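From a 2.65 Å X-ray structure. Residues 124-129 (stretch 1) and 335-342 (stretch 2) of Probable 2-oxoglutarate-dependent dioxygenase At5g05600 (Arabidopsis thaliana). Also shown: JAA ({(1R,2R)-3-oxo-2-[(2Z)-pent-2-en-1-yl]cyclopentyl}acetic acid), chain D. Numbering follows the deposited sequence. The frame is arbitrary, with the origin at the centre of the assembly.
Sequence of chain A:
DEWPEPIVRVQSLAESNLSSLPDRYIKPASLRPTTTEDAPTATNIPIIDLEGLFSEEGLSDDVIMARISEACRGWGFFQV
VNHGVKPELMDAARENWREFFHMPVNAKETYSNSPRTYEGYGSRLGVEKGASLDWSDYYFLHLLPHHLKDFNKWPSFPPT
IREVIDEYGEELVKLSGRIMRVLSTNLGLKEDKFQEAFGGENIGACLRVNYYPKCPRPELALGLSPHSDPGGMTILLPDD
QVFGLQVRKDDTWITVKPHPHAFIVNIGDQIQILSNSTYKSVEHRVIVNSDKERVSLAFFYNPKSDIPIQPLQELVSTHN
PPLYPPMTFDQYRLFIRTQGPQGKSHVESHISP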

ATOM      1  N   ARG A 124       2.110 -11.555   8.943  1.00 23.97           N
ATOM      2  CA  ARG A 124       2.257 -12.218   7.658  1.00 27.07           C
ATOM      3  C   ARG A 124       1.025 -11.942   6.809  1.00 24.75           C
ATOM      4  O   ARG A 124      -0.017 -11.502   7.305  1.00 21.47           O
ATOM      5  N   LEU A 125       1.162 -12.207   5.514  1.00 22.56           N
ATOM      6  CA  LEU A 125       0.085 -12.035   4.549  1.00 22.46           C
ATOM      7  C   LEU A 125       0.049 -13.282   3.680  1.00 25.91           C
ATOM      8  O   LEU A 125       1.040 -13.611   3.021  1.00 30.97           O
ATOM      9  N   GLY A 126      -1.076 -13.985   3.699  1.00 23.89           N
ATOM     10  CA  GLY A 126      -1.182 -15.282   3.066  1.00 23.10           C
ATOM     11  C   GLY A 126      -1.202 -16.409   4.085  1.00 28.78           C
ATOM     12  O   GLY A 126      -0.880 -16.243   5.264  1.00 25.82           O
ATOM     13  N   VAL A 127      -1.587 -17.591   3.606  1.00 28.76           N
ATOM     14  CA  VAL A 127      -1.876 -18.697   4.512  1.00 32.24           C
ATOM     15  C   VAL A 127      -1.177 -19.981   4.081  1.00 32.44           C
ATOM     16  O   VAL A 127      -1.597 -21.076   4.473  1.00 35.25           O
ATOM     17  N   GLU A 128      -0.116 -19.865   3.279  1.00 33.86           N
ATOM     18  CA  GLU A 128       0.692 -21.025   2.919  1.00 34.21           C
ATOM     19  C   GLU A 128       1.600 -21.399   4.091  1.00 38.55           C
ATOM     20  O   GLU A 128       2.260 -20.530   4.676  1.00 37.07           O
ATOM     21  N   LYS A 129       1.628 -22.694   4.443  1.00 43.65           N
ATOM     22  CA  LYS A 129       2.284 -23.093   5.686  1.00 42.93           C
ATOM     23  C   LYS A 129       3.805 -23.028   5.603  1.00 43.31           C
ATOM     24  O   LYS A 129       4.463 -22.722   6.603  1.00 43.44           O
ATOM     25  N   PHE A 335      -6.825 -12.917  -3.636  1.00 23.10           N
ATOM     26  CA  PHE A 335      -5.580 -13.446  -4.187  1.00 24.93           C
ATOM     27  C   PHE A 335      -4.399 -13.148  -3.270  1.00 23.27           C
ATOM     28  O   PHE A 335      -3.655 -14.057  -2.882  1.00 20.39           O
ATOM     29  N   ILE A 336      -4.208 -11.877  -2.909  1.00 24.17           N
ATOM     30  CA  ILE A 336      -3.112 -11.541  -2.004  1.00 22.28           C
ATOM     31  C   ILE A 336      -3.433 -11.974  -0.577  1.00 24.12           C
ATOM     32  O   ILE A 336      -2.523 -12.210   0.227  1.00 21.41           O
ATOM     33  N   ARG A 337      -4.718 -12.097  -0.233  1.00 20.67           N
ATOM     34  CA  ARG A 337      -5.058 -12.562   1.106  1.00 20.89           C
ATOM     35  C   ARG A 337      -4.725 -14.036   1.284  1.00 22.34           C
ATOM     36  O   ARG A 337      -4.389 -14.465   2.394  1.00 24.67           O
ATOM     37  N   THR A 338      -4.796 -14.820   0.209  1.00 20.21           N
ATOM     38  CA  THR A 338      -4.491 -16.242   0.276  1.00 22.29           C
ATOM     39  C   THR A 338      -3.031 -16.551  -0.029  1.00 25.50           C
ATOM     40  O   THR A 338      -2.461 -17.464   0.580  1.00 30.38           O
ATOM     41  N   GLN A 339      -2.408 -15.807  -0.949  1.00 23.52           N
ATOM     42  CA  GLN A 339      -1.046 -16.087  -1.383  1.00 23.16           C
ATOM     43  C   GLN A 339      -0.002 -15.122  -0.842  1.00 24.26           C
ATOM     44  O   GLN A 339       1.191 -15.437  -0.905  1.00 23.47           O
ATOM     45  N   GLY A 340      -0.406 -13.959  -0.339  1.00 21.45           N
ATOM     46  CA  GLY A 340       0.540 -12.925   0.007  1.00 18.89           C
ATOM     47  C   GLY A 340       1.177 -12.316  -1.226  1.00 24.53           C
ATOM     48  O   GLY A 340       0.746 -12.558  -2.361  1.00 21.81           O
ATOM     49  N   PRO A 341       2.223 -11.507  -1.025  1.00 24.60           N
ATOM     50  CA  PRO A 341       2.877 -10.834  -2.158  1.00 20.52           C
ATOM     51  C   PRO A 341       3.359 -11.786  -3.240  1.00 22.21           C
ATOM     52  O   PRO A 341       4.145 -12.699  -2.975  1.00 23.23           O
ATOM     53  N   GLN A 342       2.887 -11.575  -4.469  1.00 25.97           N
ATOM     54  CA  GLN A 342       3.318 -12.351  -5.624  1.00 20.71           C
ATOM     55  C   GLN A 342       3.673 -11.438  -6.792  1.00 22.17           C
ATOM     56  O   GLN A 342       3.451 -11.791  -7.954  1.00 29.24           O
TER

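The most unusual feature of this contact is a pair of glycines, Gly126 and Gly340, whose CA atoms lie 4.2 Å apart where the two backbones meet. Neither position has room for a side chain. A CB on Gly126 would sit 2.9 Å from Gly340 N and 2.9 Å from Gln339 C. It would also jam against the carbonyl O of Leu125. A CB on Gly340 would fall 2.2 Å from Leu125 O. Gly340 is the first residue to leave the helix, and its positive phi by itself favours glycine.

The close approach brings backbone carbonyls against CA atoms. Leu125 O lies 3.1 Å from Gly340 CA, and Gly126 CA lies 3.4 Å from Arg337 O; both are CA-H...O contacts. One hydrogen bond joins the stretches: Val127 N donates to Thr338 O at 3.2 Å. Thr338 O is free to accept it because the helix ends at Gln339.

Leu125 is the main side chain of the contact. Its CA-to-CB bond points sideways, with chi1 t and chi2 p. Leu125 CD1 reaches Ile336 O at 3.5 Å and Arg337 CA at 4.2 Å. Leu125 CD2 packs against Ile336 CD1 at 4.0 Å and against Pro341 CD at 4.1 Å. Ile336 is t at both chi1 and chi2, an extended form that carries CD1 out to this leucine. The result is a small apolar cluster beside the glycine pair.

Val127 has chi1 m, and its methyl meets that of Thr338. Val127 CG2 lies 3.9 Å from Thr338 CG2. The CA-to-CB bond of Thr338 points away from stretch 1, yet its methyl still meets the valine. Thr338 OG1 is hydrogen-bonded to a residue close by in the chain.

The CA-to-CB bond of Arg337 also points away from stretch 1, and its guanidinium binds the ligand. Its chi1 is m, with chi2 and chi3 t. Arg337 NE donates to JAA O03 at 2.6 Å. A weak bond from Arg337 NH2 to the same JAA O03 spans 3.1 Å. O03 lies at the guanidinium edge, near its plane, as suits in-plane N-H donors. Leu125 CD2 also comes within 3.9 Å of JAA C15, so the ligand borders both stretches.

Arg124 does not touch stretch 2 but braces its own loop. Its chi1 is p, and Arg124 NE donates to Gly126 O at 3.0 Å. Arg124 NH2 to Glu128 O is very short, 2.3 Å. In stretch 2, Gln342 is m at chi1 and chi2, which folds its amide back. Gln342 NE2 donates to Gln339 O, the carbonyl of the last helix residue, at 3.1 Å.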

ATOM      1  CB  ARG A 124       2.477 -13.730   7.823  1.00 27.57           C
ATOM      2  CG  ARG A 124       1.220 -14.507   8.184  1.00 26.82           C
ATOM      3  CD  ARG A 124       1.509 -15.988   8.356  1.00 25.70           C
ATOM      4  NE  ARG A 124       1.415 -16.709   7.091  1.00 35.42           N
ATOM      5  CZ  ARG A 124       2.035 -17.857   6.833  1.00 35.56           C
ATOM      6  NH1 ARG A 124       2.800 -18.427   7.754  1.00 31.03           N
ATOM      7  NH2 ARG A 124       1.890 -18.435   5.650  1.00 34.58           N
ATOM      8  CB  LEU A 125       0.304 -10.771   3.712  1.00 24.85           C
ATOM      9  CG  LEU A 125      -0.683 -10.368   2.617  1.00 29.80           C
ATOM     10  CD1 LEU A 125      -2.103 -10.304   3.152  1.00 32.36           C
ATOM     11  CD2 LEU A 125      -0.273  -9.019   2.037  1.00 30.71           C
ATOM     12  CB  VAL A 127      -3.399 -18.913   4.628  1.00 25.73           C
ATOM     13  CG1 VAL A 127      -4.053 -17.710   5.283  1.00 22.13           C
ATOM     14  CG2 VAL A 127      -4.011 -19.170   3.258  1.00 20.00           C
ATOM     15  CB  GLU A 128       1.515 -20.741   1.664  1.00 37.98           C
ATOM     16  CG  GLU A 128       1.812 -21.973   0.780  1.00 48.06           C
ATOM     17  CD  GLU A 128       0.575 -22.826   0.469  1.00 57.80           C
ATOM     18  OE1 GLU A 128       0.196 -23.704   1.283  1.00 51.42           O
ATOM     19  OE2 GLU A 128      -0.028 -22.605  -0.603  1.00 55.44           O
ATOM     20  CB  LYS A 129       1.864 -24.497   6.097  1.00 33.32           C
ATOM     21  CG  LYS A 129       2.255 -24.804   7.541  1.00 39.72           C
ATOM     22  CD  LYS A 129       2.348 -26.283   7.846  1.00 45.21           C
ATOM     23  CE  LYS A 129       3.639 -26.627   8.583  1.00 51.41           C
ATOM     24  NZ  LYS A 129       4.113 -28.000   8.246  1.00 50.89           N
ATOM     25  CB  PHE A 335      -5.338 -12.875  -5.584  1.00 31.47           C
ATOM     26  CG  PHE A 335      -6.293 -13.392  -6.623  1.00 34.73           C
ATOM     27  CD1 PHE A 335      -6.601 -14.742  -6.688  1.00 29.08           C
ATOM     28  CD2 PHE A 335      -6.884 -12.528  -7.537  1.00 34.06           C
ATOM     29  CE1 PHE A 335      -7.481 -15.224  -7.640  1.00 32.20           C
ATOM     30  CE2 PHE A 335      -7.766 -13.003  -8.494  1.00 30.78           C
ATOM     31  CZ  PHE A 335      -8.065 -14.355  -8.544  1.00 32.34           C
ATOM     32  CB  ILE A 336      -2.780 -10.039  -2.079  1.00 18.64           C
ATOM     33  CG1 ILE A 336      -1.296  -9.811  -1.779  1.00 17.81           C
ATOM     34  CG2 ILE A 336      -3.659  -9.236  -1.120  1.00 18.65           C
ATOM     35  CD1 ILE A 336      -0.875  -8.353  -1.821  1.00 27.00           C
ATOM     36  CB  ARG A 337      -6.536 -12.307   1.397  1.00 19.79           C
ATOM     37  CG  ARG A 337      -6.818 -10.914   1.918  1.00 19.22           C
ATOM     38  CD  ARG A 337      -8.273 -10.536   1.738  1.00 20.43           C
ATOM     39  NE  ARG A 337      -8.539  -9.185   2.217  1.00 23.00           N
ATOM     40  CZ  ARG A 337      -9.346  -8.895   3.234  1.00 23.67           C
ATOM     41  NH1 ARG A 337      -9.974  -9.864   3.887  1.00 15.70           N
ATOM     42  NH2 ARG A 337      -9.527  -7.631   3.593  1.00 23.85           N
ATOM     43  CB  THR A 338      -5.390 -17.017  -0.696  1.00 26.99           C
ATOM     44  OG1 THR A 338      -6.715 -16.469  -0.667  1.00 22.89           O
ATOM     45  CG2 THR A 338      -5.446 -18.494  -0.321  1.00 17.56           C
ATOM     46  CB  GLN A 339      -0.957 -16.063  -2.916  1.00 20.40           C
ATOM     47  CG  GLN A 339      -1.769 -17.122  -3.617  1.00 20.46           C
ATOM     48  CD  GLN A 339      -1.493 -17.152  -5.109  1.00 24.96           C
ATOM     49  OE1 GLN A 339      -1.162 -16.130  -5.711  1.00 22.59           O
ATOM     50  NE2 GLN A 339      -1.624 -18.329  -5.715  1.00 21.16           N
ATOM     51  CB  PRO A 341       4.057 -10.111  -1.496  1.00 21.62           C
ATOM     52  CG  PRO A 341       3.604  -9.875  -0.100  1.00 22.32           C
ATOM     53  CD  PRO A 341       2.780 -11.077   0.268  1.00 18.59           C
ATOM     54  CB  GLN A 342       2.244 -13.357  -6.043  1.00 22.40           C
ATOM     55  CG  GLN A 342       1.926 -14.426  -5.012  1.00 24.53           C
ATOM     56  CD  GLN A 342       3.154 -15.182  -4.528  1.00 28.25           C
ATOM     57  OE1 GLN A 342       4.163 -15.283  -5.228  1.00 30.13           O
ATOM     58  NE2 GLN A 342       3.068 -15.721  -3.318  1.00 24.52           N
TER
HETATM   59  O01 JAA D 402      -2.565  -6.180   4.663  1.00 23.38           O
HETATM   60  O02 JAA D 402      -7.566  -4.850   0.960  1.00 22.94           O
HETATM   61  O03 JAA D 402      -7.822  -7.007   1.045  1.00 28.24           O
HETATM   62  C04 JAA D 402      -5.103  -5.910   2.448  1.00 26.64           C
HETATM   63  C05 JAA D 402      -3.518  -6.218   2.649  1.00 25.45           C
HETATM   64  C06 JAA D 402      -5.794  -6.870   3.452  1.00 23.20           C
HETATM   65  C07 JAA D 402      -4.809  -7.289   4.326  1.00 22.68           C
HETATM   66  C08 JAA D 402      -3.444  -6.473   3.923  1.00 24.18           C
HETATM   67  C09 JAA D 402      -2.623  -4.959   2.270  1.00 26.23           C
HETATM   68  C10 JAA D 402      -5.543  -6.183   1.118  1.00 20.51           C
HETATM   69  C11 JAA D 402      -2.284  -4.982   0.779  1.00 27.21           C
HETATM   70  C12 JAA D 402      -7.062  -6.003   1.036  1.00 23.78           C
HETATM   71  C13 JAA D 402      -1.050  -4.808   0.343  1.00 24.01           C
HETATM   72  C14 JAA D 402       0.108  -4.579   1.311  1.00 28.82           C
HETATM   73  C15 JAA D 402       1.231  -5.571   1.007  1.00 26.05           C